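Local coordinates for protein putative oxidoreductase molybdopterin-binding subunit (Sulfolobus tokodaii, PDB 4ZOH) that binds a molybdenum pterin cytosine dinucleotide cofactor and probably serves as the catalytic subunit of an oxidoreductase of the xanthine dehydrogenase and aldehyde oxidase family, at residues Arg9-Arg14 and Asp446-Ala451; Asp430-Leu435 and Lys464-Trp469; Gln452-Val457 and Ser492-Ala497. All blocks are in the same frame, centred on the assembly; numbering follows the deposited sequence.

Interaction 1: Arg9-Arg14 and Asp446-Ala451; sequences RIEDLR and DATAFA. With MCN (pterin cytosine dinucleotide), chain D.
At the edge of the pterin cytosine dinucleotide pocket, the turn at Arg9-Asp12 docks onto the first turn of helix 446-458, with the hydroxyl of Thr448 at the centre. That hydroxyl takes the amide hydrogen of Ile10 (N to OG1 2.9 Å) and gives its own proton to Glu11, with OG1 and OE1 2.6 Å apart, so both bonding roles of the group are filled inside this contact. The other carboxylate oxygen, Glu11 OE2, receives Thr448 N from above the carboxylate plane at 3.3 Å, while a water bridges OE2 to Ala447 N. The Glu11 chain folds back at chi2 (86°), which brings its carboxylate up to amides in the opening turn of the helix; a negative charge is probably welcome there. Elsewhere on the same turn, Asp446 and Ala449 line the cofactor pocket, the CB of Ala449 standing 3.1 Å from the cofactor O2'. Apolar contact is slight: Ile10 CD1 rests 4.1 Å from Ala451 CB. Within the type I turn, Arg9 grips Asp12 OD1 side-on through NE and NH2, and NH2 also bonds to the backbone of the chain of another protein.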
loop_
_atom_site.group_PDB
_atom_site.type_symbol
_atom_site.label_atom_id
_atom_site.label_comp_id
_atom_site.label_asym_id
_atom_site.label_seq_id
_atom_site.Cartn_x
_atom_site.Cartn_y
_atom_site.Cartn_z
ATOM N N ARG A 9 -10.688 -18.387 17.344
ATOM C CA ARG A 9 -10.128 -18.022 15.984
ATOM C C ARG A 9 -8.870 -17.211 16.133
ATOM O O ARG A 9 -8.815 -16.145 16.858
ATOM C CB ARG A 9 -11.158 -17.271 15.124
ATOM C CG ARG A 9 -12.308 -18.177 14.674
ATOM C CD ARG A 9 -12.933 -17.725 13.349
ATOM N NE ARG A 9 -12.992 -16.242 13.220
ATOM C CZ ARG A 9 -13.164 -15.574 12.093
ATOM N NH1 ARG A 9 -13.437 -16.253 10.932
ATOM N NH2 ARG A 9 -13.137 -14.225 12.111
ATOM N N ILE A 10 -7.836 -17.727 15.497
ATOM C CA ILE A 10 -6.624 -16.929 15.277
ATOM C C ILE A 10 -6.925 -15.677 14.393
ATOM O O ILE A 10 -6.157 -14.736 14.384
ATOM C CB ILE A 10 -5.450 -17.762 14.680
ATOM C CG1 ILE A 10 -5.684 -18.112 13.189
ATOM C CG2 ILE A 10 -5.170 -18.995 15.536
ATOM C CD1 ILE A 10 -4.596 -19.020 12.585
ATOM N N GLU A 11 -8.001 -15.709 13.618
ATOM C CA GLU A 11 -8.309 -14.586 12.698
ATOM C C GLU A 11 -8.849 -13.374 13.463
ATOM O O GLU A 11 -8.812 -12.280 12.888
ATOM C CB GLU A 11 -9.350 -14.986 11.597
ATOM C CG GLU A 11 -8.948 -16.160 10.671
ATOM C CD GLU A 11 -9.277 -17.559 11.185
ATOM O OE1 GLU A 11 -9.360 -17.774 12.438
ATOM O OE2 GLU A 11 -9.375 -18.498 10.322
ATOM N N ASP A 12 -9.351 -13.546 14.716
ATOM C CA ASP A 12 -10.200 -12.484 15.310
ATOM C C ASP A 12 -9.489 -11.194 15.664
ATOM O O ASP A 12 -10.068 -10.088 15.476
ATOM C CB ASP A 12 -10.996 -12.998 16.514
ATOM C CG ASP A 12 -12.066 -13.963 16.117
ATOM O OD1 ASP A 12 -12.326 -14.063 14.892
ATOM O OD2 ASP A 12 -12.669 -14.606 17.010
ATOM N N LEU A 13 -8.224 -11.312 16.088
ATOM C CA LEU A 13 -7.557 -10.156 16.714
ATOM C C LEU A 13 -7.496 -8.929 15.807
ATOM O O LEU A 13 -7.865 -7.820 16.229
ATOM C CB LEU A 13 -6.156 -10.498 17.288
ATOM C CG LEU A 13 -5.429 -9.305 17.973
ATOM C CD1 LEU A 13 -6.222 -8.815 19.182
ATOM C CD2 LEU A 13 -3.989 -9.618 18.419
ATOM N N ARG A 14 -7.074 -9.135 14.548
ATOM C CA ARG A 14 -6.989 -7.996 13.601
ATOM C C ARG A 14 -8.342 -7.364 13.372
ATOM O O ARG A 14 -8.446 -6.153 13.181
ATOM C CB ARG A 14 -6.479 -8.474 12.224
ATOM C CG ARG A 14 -5.107 -9.070 12.254
ATOM C CD ARG A 14 -4.824 -9.889 10.959
ATOM N NE ARG A 14 -4.832 -9.007 9.795
ATOM C CZ ARG A 14 -5.749 -9.028 8.822
ATOM N NH1 ARG A 14 -6.764 -9.944 8.799
ATOM N NH2 ARG A 14 -5.617 -8.117 7.844
ATOM N N ASP A 446 -11.106 -21.181 8.284
ATOM C CA ASP A 446 -10.291 -22.368 7.963
ATOM C C ASP A 446 -8.874 -22.237 8.402
ATOM O O ASP A 446 -8.211 -23.266 8.625
ATOM C CB ASP A 446 -10.288 -22.703 6.451
ATOM C CG ASP A 446 -11.653 -22.913 5.951
ATOM O OD1 ASP A 446 -12.162 -24.025 6.103
ATOM O OD2 ASP A 446 -12.290 -21.954 5.540
ATOM N N ALA A 447 -8.382 -21.005 8.503
ATOM C CA ALA A 447 -6.976 -20.823 8.858
ATOM C C ALA A 447 -6.745 -21.381 10.310
ATOM O O ALA A 447 -5.711 -21.987 10.588
ATOM C CB ALA A 447 -6.546 -19.359 8.736
ATOM N N THR A 448 -7.689 -21.136 11.217
ATOM C CA THR A 448 -7.606 -21.704 12.592
ATOM C C THR A 448 -7.600 -23.235 12.482
ATOM O O THR A 448 -6.761 -23.877 13.079
ATOM C CB THR A 448 -8.796 -21.256 13.447
ATOM O OG1 THR A 448 -8.641 -19.869 13.725
ATOM C CG2 THR A 448 -8.822 -22.015 14.756
ATOM N N ALA A 449 -8.495 -23.800 11.677
ATOM C CA ALA A 449 -8.509 -25.245 11.482
ATOM C C ALA A 449 -7.198 -25.734 10.899
ATOM O O ALA A 449 -6.645 -26.812 11.316
ATOM C CB ALA A 449 -9.745 -25.666 10.684
ATOM N N PHE A 450 -6.582 -24.896 10.048
ATOM C CA PHE A 450 -5.330 -25.331 9.428
ATOM C C PHE A 450 -4.216 -25.351 10.460
ATOM O O PHE A 450 -3.312 -26.216 10.452
ATOM C CB PHE A 450 -4.981 -24.491 8.171
ATOM C CG PHE A 450 -5.941 -24.690 7.036
ATOM C CD1 PHE A 450 -6.683 -25.894 6.903
ATOM C CD2 PHE A 450 -6.109 -23.719 6.077
ATOM C CE1 PHE A 450 -7.586 -26.085 5.838
ATOM C CE2 PHE A 450 -6.982 -23.920 4.989
ATOM C CZ PHE A 450 -7.717 -25.088 4.876
ATOM N N ALA A 451 -4.248 -24.349 11.324
ATOM C CA ALA A 451 -3.243 -24.213 12.362
ATOM C C ALA A 451 -3.392 -25.428 13.368
ATOM O O ALA A 451 -2.401 -26.032 13.713
ATOM C CB ALA A 451 -3.400 -22.874 13.067
HETATM N N1 MCN D . -15.526 -27.402 9.800
HETATM C C2 MCN D . -15.045 -28.311 10.729
HETATM N N3 MCN D . -15.256 -29.657 10.587
HETATM C C4 MCN D . -15.980 -30.097 9.485
HETATM C C5 MCN D . -16.472 -29.194 8.544
HETATM C C6 MCN D . -16.224 -27.828 8.684
HETATM O O2 MCN D . -14.397 -27.970 11.723
HETATM N N4 MCN D . -16.173 -31.393 9.364
HETATM C "C1'" MCN D . -15.229 -25.986 10.024
HETATM C C2D MCN D . -13.937 -25.614 9.293
HETATM O "O2'" MCN D . -12.803 -25.715 10.100
HETATM C "C3'" MCN D . -14.140 -24.151 8.999
HETATM C C4D MCN D . -15.531 -24.202 8.519
HETATM O O4D MCN D . -16.210 -25.166 9.434
HETATM O "O3'" MCN D . -14.048 -23.343 10.120
HETATM C "C5'" MCN D . -15.154 -24.701 7.137
HETATM O "O5'" MCN D . -16.194 -25.151 6.483
HETATM P PA MCN D . -16.073 -26.008 5.108
HETATM O O1A MCN D . -14.798 -26.587 4.738
HETATM O O2A MCN D . -17.293 -26.861 5.316
HETATM O O3A MCN D . -16.582 -24.755 4.100
HETATM P PB MCN D . -15.542 -23.673 3.508
HETATM O O1B MCN D . -14.985 -24.241 2.213
HETATM O O2B MCN D . -14.537 -23.167 4.447
HETATM O O3B MCN D . -16.527 -22.531 3.251
HETATM C C10 MCN D . -17.257 -22.356 2.005
HETATM C "C9'" MCN D . -18.725 -22.131 2.276
HETATM C "C8'" MCN D . -19.449 -21.693 1.117
HETATM S "S8'" MCN D . -19.390 -22.635 -0.366
HETATM C "C7'" MCN D . -20.297 -20.627 1.144
HETATM S "S7'" MCN D . -21.317 -20.153 -0.240
HETATM C "C6'" MCN D . -20.542 -19.866 2.354
HETATM C C7 MCN D . -20.095 -20.686 3.610
HETATM O "O9'" MCN D . -18.800 -21.180 3.334
HETATM N "N5'" MCN D . -19.963 -18.524 2.321
HETATM C C4A MCN D . -19.538 -17.834 3.474
HETATM N "N8'" MCN D . -20.031 -19.795 4.810
HETATM C C4B MCN D . -19.615 -18.500 4.731
HETATM N "N1'" MCN D . -19.276 -17.897 5.874
HETATM C "C2'" MCN D . -18.807 -16.653 5.835
HETATM N "N2'" MCN D . -18.463 -16.094 6.976
HETATM N "N3'" MCN D . -18.697 -15.902 4.618
HETATM C "C4'" MCN D . -19.090 -16.493 3.395
HETATM O "O4'" MCN D . -19.011 -15.834 2.317
HETATM O O HOH W 1 -9.525 -18.102 7.705
#

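Interaction 2: Asp430-Leu435 and Lys464-Trp469; sequences DGKITL and KIEVRW
Lys432 reaches Glu466 across the parallel pairing of strands 433-437 and 465-468, and the acid rises to it in nearly full extension. The CB of Glu466 already lies 3.5 Å from Lys432 NZ. CG stands anti to the backbone N (chi1 -172°) and passes the ammonium at a longer distance, and the carboxylate carbon CD carries OE1 to the salt bridge, 2.7 Å from Lys432 NZ. OE1 uses its anti lone pair for this bond, and OE2 has a salt bridge of its own with Lys178 of the second subunit. The ammonium group is fixed from a second side by Thr434 OG1 at 3.0 Å. Thr434 lies alongside Glu466 and Arg468, its CG2 4.0 Å from Arg468 CG. The guanidinium of Arg468 is paired with Glu473 of the second subunit. On the other face of the sheet, Leu435 CD2 runs beside Val467 CG2, while Leu435 CB crosses Ile465 CG2 at 3.9 Å. Between the faces, two nearly straight backbone bonds join the strands: Leu435 N to Glu466 O (2.9 Å) and Arg468 N to Leu435 O (2.9 Å). With helix 446-458 packed on the Leu435 and Val467 face, these adjacent parallel strands form a beta-alpha-beta crossover within the molybdopterin-binding part of the chain.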
loop_
_atom_site.group_PDB
_atom_site.type_symbol
_atom_site.label_atom_id
_atom_site.label_comp_id
_atom_site.label_asym_id
_atom_site.label_seq_id
_atom_site.Cartn_x
_atom_site.Cartn_y
_atom_site.Cartn_z
ATOM N N ASP A 430 15.872 -19.042 11.798
ATOM C CA ASP A 430 15.660 -18.774 13.246
ATOM C C ASP A 430 14.612 -19.763 13.787
ATOM O O ASP A 430 14.434 -19.863 14.995
ATOM C CB ASP A 430 15.253 -17.330 13.508
ATOM C CG ASP A 430 14.067 -16.884 12.556
ATOM O OD1 ASP A 430 14.276 -16.698 11.321
ATOM O OD2 ASP A 430 12.940 -16.826 13.045
ATOM N N GLY A 431 13.925 -20.479 12.893
ATOM C CA GLY A 431 12.918 -21.460 13.319
ATOM C C GLY A 431 11.461 -21.141 13.008
ATOM O O GLY A 431 10.571 -22.010 13.187
ATOM N N LYS A 432 11.192 -19.934 12.524
ATOM C CA LYS A 432 9.793 -19.503 12.327
ATOM C C LYS A 432 9.069 -20.372 11.309
ATOM O O LYS A 432 9.595 -20.649 10.270
ATOM C CB LYS A 432 9.689 -18.059 11.914
ATOM C CG LYS A 432 8.222 -17.597 11.761
ATOM C CD LYS A 432 8.099 -16.412 10.792
ATOM C CE LYS A 432 6.718 -15.769 10.833
ATOM N NZ LYS A 432 5.612 -16.710 10.544
ATOM N N ILE A 433 7.848 -20.777 11.614
ATOM C CA ILE A 433 7.093 -21.595 10.675
ATOM C C ILE A 433 5.935 -20.803 10.099
ATOM O O ILE A 433 5.136 -20.221 10.868
ATOM C CB ILE A 433 6.495 -22.861 11.368
ATOM C CG1 ILE A 433 7.614 -23.789 11.910
ATOM C CG2 ILE A 433 5.557 -23.640 10.424
ATOM C CD1 ILE A 433 7.077 -24.757 12.998
ATOM N N THR A 434 5.781 -20.894 8.775
ATOM C CA THR A 434 4.621 -20.329 8.073
ATOM C C THR A 434 4.001 -21.390 7.202
ATOM O O THR A 434 4.684 -22.089 6.462
ATOM C CB THR A 434 5.033 -19.092 7.207
ATOM O OG1 THR A 434 5.899 -18.277 7.998
ATOM C CG2 THR A 434 3.789 -18.227 6.753
ATOM N N LEU A 435 2.694 -21.512 7.355
ATOM C CA LEU A 435 1.868 -22.366 6.569
ATOM C C LEU A 435 1.061 -21.495 5.584
ATOM O O LEU A 435 0.434 -20.538 5.992
ATOM C CB LEU A 435 0.911 -23.157 7.490
ATOM C CG LEU A 435 -0.151 -23.974 6.787
ATOM C CD1 LEU A 435 0.493 -25.211 6.162
ATOM C CD2 LEU A 435 -1.194 -24.384 7.818
ATOM N N LYS A 464 2.642 -21.392 17.156
ATOM C CA LYS A 464 3.843 -21.492 16.331
ATOM C C LYS A 464 3.555 -21.477 14.799
ATOM O O LYS A 464 4.500 -21.401 14.001
ATOM C CB LYS A 464 4.652 -22.740 16.677
ATOM C CG LYS A 464 5.398 -22.677 18.027
ATOM C CD LYS A 464 6.144 -21.363 18.281
ATOM C CE LYS A 464 7.263 -21.553 19.289
ATOM N NZ LYS A 464 8.013 -20.274 19.299
ATOM N N ILE A 465 2.283 -21.617 14.436
ATOM C CA ILE A 465 1.894 -21.868 13.065
ATOM C C ILE A 465 1.107 -20.632 12.588
ATOM O O ILE A 465 -0.094 -20.516 12.836
ATOM C CB ILE A 465 0.963 -23.110 12.890
ATOM C CG1 ILE A 465 1.464 -24.424 13.630
ATOM C CG2 ILE A 465 0.600 -23.324 11.403
ATOM C CD1 ILE A 465 2.870 -24.890 13.241
ATOM N N GLU A 466 1.804 -19.709 11.951
ATOM C CA GLU A 466 1.173 -18.631 11.233
ATOM C C GLU A 466 0.525 -19.205 9.937
ATOM O O GLU A 466 1.154 -19.974 9.231
ATOM C CB GLU A 466 2.203 -17.568 10.838
ATOM C CG GLU A 466 1.457 -16.320 10.250
ATOM C CD GLU A 466 2.333 -15.225 9.606
ATOM O OE1 GLU A 466 3.599 -15.325 9.517
ATOM O OE2 GLU A 466 1.714 -14.204 9.193
ATOM N N VAL A 467 -0.712 -18.822 9.651
ATOM C CA VAL A 467 -1.374 -19.307 8.475
ATOM C C VAL A 467 -1.697 -18.124 7.551
ATOM O O VAL A 467 -2.349 -17.136 7.995
ATOM C CB VAL A 467 -2.677 -20.039 8.835
ATOM C CG1 VAL A 467 -3.359 -20.618 7.573
ATOM C CG2 VAL A 467 -2.374 -21.175 9.824
ATOM N N ARG A 468 -1.247 -18.237 6.281
ATOM C CA ARG A 468 -1.408 -17.176 5.253
ATOM C C ARG A 468 -2.102 -17.732 4.021
ATOM O O ARG A 468 -2.094 -18.943 3.803
ATOM C CB ARG A 468 -0.012 -16.642 4.894
ATOM C CG ARG A 468 0.646 -15.903 6.058
ATOM C CD ARG A 468 0.081 -14.490 6.155
ATOM N NE ARG A 468 0.583 -13.702 5.013
ATOM C CZ ARG A 468 -0.142 -13.183 4.015
ATOM N NH1 ARG A 468 -1.447 -13.372 3.993
ATOM N NH2 ARG A 468 0.475 -12.528 2.999
ATOM N N TRP A 469 -2.720 -16.873 3.215
ATOM C CA TRP A 469 -3.377 -17.270 1.967
ATOM C C TRP A 469 -3.613 -16.012 1.114
ATOM O O TRP A 469 -3.470 -14.909 1.660
ATOM C CB TRP A 469 -4.766 -17.910 2.261
ATOM C CG TRP A 469 -5.851 -17.026 2.882
ATOM C CD1 TRP A 469 -6.818 -16.370 2.201
ATOM C CD2 TRP A 469 -6.099 -16.759 4.278
ATOM N NE1 TRP A 469 -7.641 -15.693 3.056
ATOM C CE2 TRP A 469 -7.209 -15.903 4.342
ATOM C CE3 TRP A 469 -5.446 -17.110 5.472
ATOM C CZ2 TRP A 469 -7.754 -15.422 5.555
ATOM C CZ3 TRP A 469 -5.975 -16.615 6.718
ATOM C CH2 TRP A 469 -7.140 -15.773 6.726
HETATM O O HOH W 2 6.894 -20.622 14.317
#

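Interaction 3: Gln452-Val457 and Ser492-Ala497; sequences QIAADV and SAVLLA
This is a purely apolar contact between two nearly parallel helices, 446-458 and 486-512, buried within the molybdopterin-binding part of the chain. The axes of the two short segments approach to 9.0 Å and cross at -25°, and Ala454 and Leu495 form the closest backbone pair, with their CA atoms 6.4 Å apart. Ile453 supplies the central touch through its CG2 branch, which stands anti to the backbone N and projects between two residues of the partner helix. On one of these, Val494, it meets CG1 at 3.9 Å as the side chains cross at a slant; on the other, Leu495, it meets CD1 at 3.5 Å with the two chains roughly perpendicular. One turn further along, Val457 brings CG2 to the same leucine methyl, 3.3 Å from Leu495 CD1. Both approaches are shorter than ordinary van der Waals contact, and chi1 of Leu495 (-147°) is far from staggered, so the exact position of this methyl is doubtful. Helix 446-458 is the connecting helix of a beta-alpha-beta unit, and here helix 486-512 lies along its flank. The small side chain of Ala454 continues the contact, its CB 4.3 Å from Val494 CG1. Beyond the two segments, Val494 also rests on Ala423 of strand 420-427, which places helix 486-512 against the same sheet that carries the crossover strands. To one side of the interface Asp456 turns to the start of the chain, its carboxylate accepting the backbone amides of Tyr2 and Ile3.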
loop_
_atom_site.group_PDB
_atom_site.type_symbol
_atom_site.label_atom_id
_atom_site.label_comp_id
_atom_site.label_asym_id
_atom_site.label_seq_id
_atom_site.Cartn_x
_atom_site.Cartn_y
_atom_site.Cartn_z
ATOM N N GLN A 452 -4.611 -25.783 13.745
ATOM C CA GLN A 452 -4.903 -27.013 14.575
ATOM C C GLN A 452 -4.339 -28.309 13.938
ATOM O O GLN A 452 -3.634 -29.111 14.614
ATOM C CB GLN A 452 -6.429 -27.203 14.747
ATOM C CG GLN A 452 -7.138 -26.054 15.423
ATOM C CD GLN A 452 -8.660 -26.201 15.362
ATOM O OE1 GLN A 452 -9.326 -25.432 14.677
ATOM N NE2 GLN A 452 -9.225 -27.202 16.117
ATOM N N ILE A 453 -4.613 -28.501 12.640
ATOM C CA ILE A 453 -4.050 -29.635 11.863
ATOM C C ILE A 453 -2.513 -29.649 11.863
ATOM O O ILE A 453 -1.908 -30.663 12.236
ATOM C CB ILE A 453 -4.628 -29.728 10.438
ATOM C CG1 ILE A 453 -6.110 -30.082 10.503
ATOM C CG2 ILE A 453 -3.895 -30.755 9.577
ATOM C CD1 ILE A 453 -6.859 -29.765 9.183
ATOM N N ALA A 454 -1.877 -28.538 11.477
ATOM C CA ALA A 454 -0.440 -28.538 11.330
ATOM C C ALA A 454 0.238 -28.674 12.711
ATOM O O ALA A 454 1.264 -29.310 12.813
ATOM C CB ALA A 454 0.077 -27.284 10.609
ATOM N N ALA A 455 -0.319 -28.045 13.740
ATOM C CA ALA A 455 0.255 -28.150 15.071
ATOM C C ALA A 455 0.175 -29.618 15.620
ATOM O O ALA A 455 1.137 -30.087 16.212
ATOM C CB ALA A 455 -0.386 -27.139 16.023
ATOM N N ASP A 456 -0.930 -30.326 15.385
ATOM C CA ASP A 456 -1.029 -31.762 15.731
ATOM C C ASP A 456 0.030 -32.595 15.040
ATOM O O ASP A 456 0.731 -33.344 15.726
ATOM C CB ASP A 456 -2.439 -32.342 15.488
ATOM C CG ASP A 456 -3.451 -31.932 16.585
ATOM O OD1 ASP A 456 -3.138 -31.127 17.489
ATOM O OD2 ASP A 456 -4.586 -32.426 16.573
ATOM N N VAL A 457 0.192 -32.418 13.714
ATOM C CA VAL A 457 1.220 -33.142 12.961
ATOM C C VAL A 457 2.645 -32.846 13.477
ATOM O O VAL A 457 3.453 -33.746 13.674
ATOM C CB VAL A 457 1.124 -32.896 11.429
ATOM C CG1 VAL A 457 2.236 -33.596 10.688
ATOM C CG2 VAL A 457 -0.206 -33.336 10.877
ATOM N N SER A 492 -6.549 -31.417 3.897
ATOM C CA SER A 492 -5.742 -32.600 3.531
ATOM C C SER A 492 -4.426 -32.178 2.912
ATOM O O SER A 492 -3.353 -32.764 3.252
ATOM C CB SER A 492 -6.542 -33.510 2.613
ATOM O OG SER A 492 -7.653 -34.041 3.326
ATOM N N ALA A 493 -4.460 -31.118 2.067
ATOM C CA ALA A 493 -3.158 -30.604 1.557
ATOM C C ALA A 493 -2.246 -30.129 2.741
ATOM O O ALA A 493 -1.012 -30.363 2.764
ATOM C CB ALA A 493 -3.374 -29.518 0.473
ATOM N N VAL A 494 -2.860 -29.475 3.732
ATOM C CA VAL A 494 -2.115 -29.006 4.938
ATOM C C VAL A 494 -1.471 -30.219 5.696
ATOM O O VAL A 494 -0.304 -30.202 6.106
ATOM C CB VAL A 494 -3.046 -28.111 5.829
ATOM C CG1 VAL A 494 -2.525 -27.954 7.278
ATOM C CG2 VAL A 494 -3.298 -26.716 5.181
ATOM N N LEU A 495 -2.239 -31.298 5.814
ATOM C CA LEU A 495 -1.797 -32.501 6.505
ATOM C C LEU A 495 -0.583 -33.129 5.769
ATOM O O LEU A 495 0.459 -33.407 6.391
ATOM C CB LEU A 495 -3.022 -33.421 6.567
ATOM C CG LEU A 495 -3.367 -34.397 7.650
ATOM C CD1 LEU A 495 -2.874 -34.007 9.014
ATOM C CD2 LEU A 495 -4.887 -34.537 7.636
ATOM N N LEU A 496 -0.678 -33.286 4.443
ATOM C CA LEU A 496 0.453 -33.754 3.635
ATOM C C LEU A 496 1.723 -32.898 3.765
ATOM O O LEU A 496 2.847 -33.432 3.931
ATOM C CB LEU A 496 0.051 -33.856 2.150
ATOM C CG LEU A 496 -1.028 -34.891 1.748
ATOM C CD1 LEU A 496 -1.325 -34.772 0.261
ATOM C CD2 LEU A 496 -0.545 -36.325 2.100
ATOM N N ALA A 497 1.563 -31.561 3.748
ATOM C CA ALA A 497 2.764 -30.723 3.724
ATOM C C ALA A 497 3.399 -30.779 5.062
ATOM O O ALA A 497 4.628 -30.815 5.162
ATOM C CB ALA A 497 2.425 -29.287 3.374
#

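Helix 446-458 takes part directly in interactions 1 and 3, while interaction 2 pairs the strands that precede and follow it. Interactions 1 and 3 are largely buried, yet they differ in chemistry: beside the cofactor, the turn at Arg9-Asp12 is held to the start of the helix mainly by polar bonds, whereas further along the helix only hydrocarbon meets hydrocarbon. Interaction 2 combines both modes, with charged residues facing the second subunit and apolar ones facing the helix. Its inner face reaches the other two contacts, since Val467 packs on Ala451 and Leu435 touches both Phe450 and Val494. Sheet, crossover helix and flanking helix thus share one continuous apolar layer.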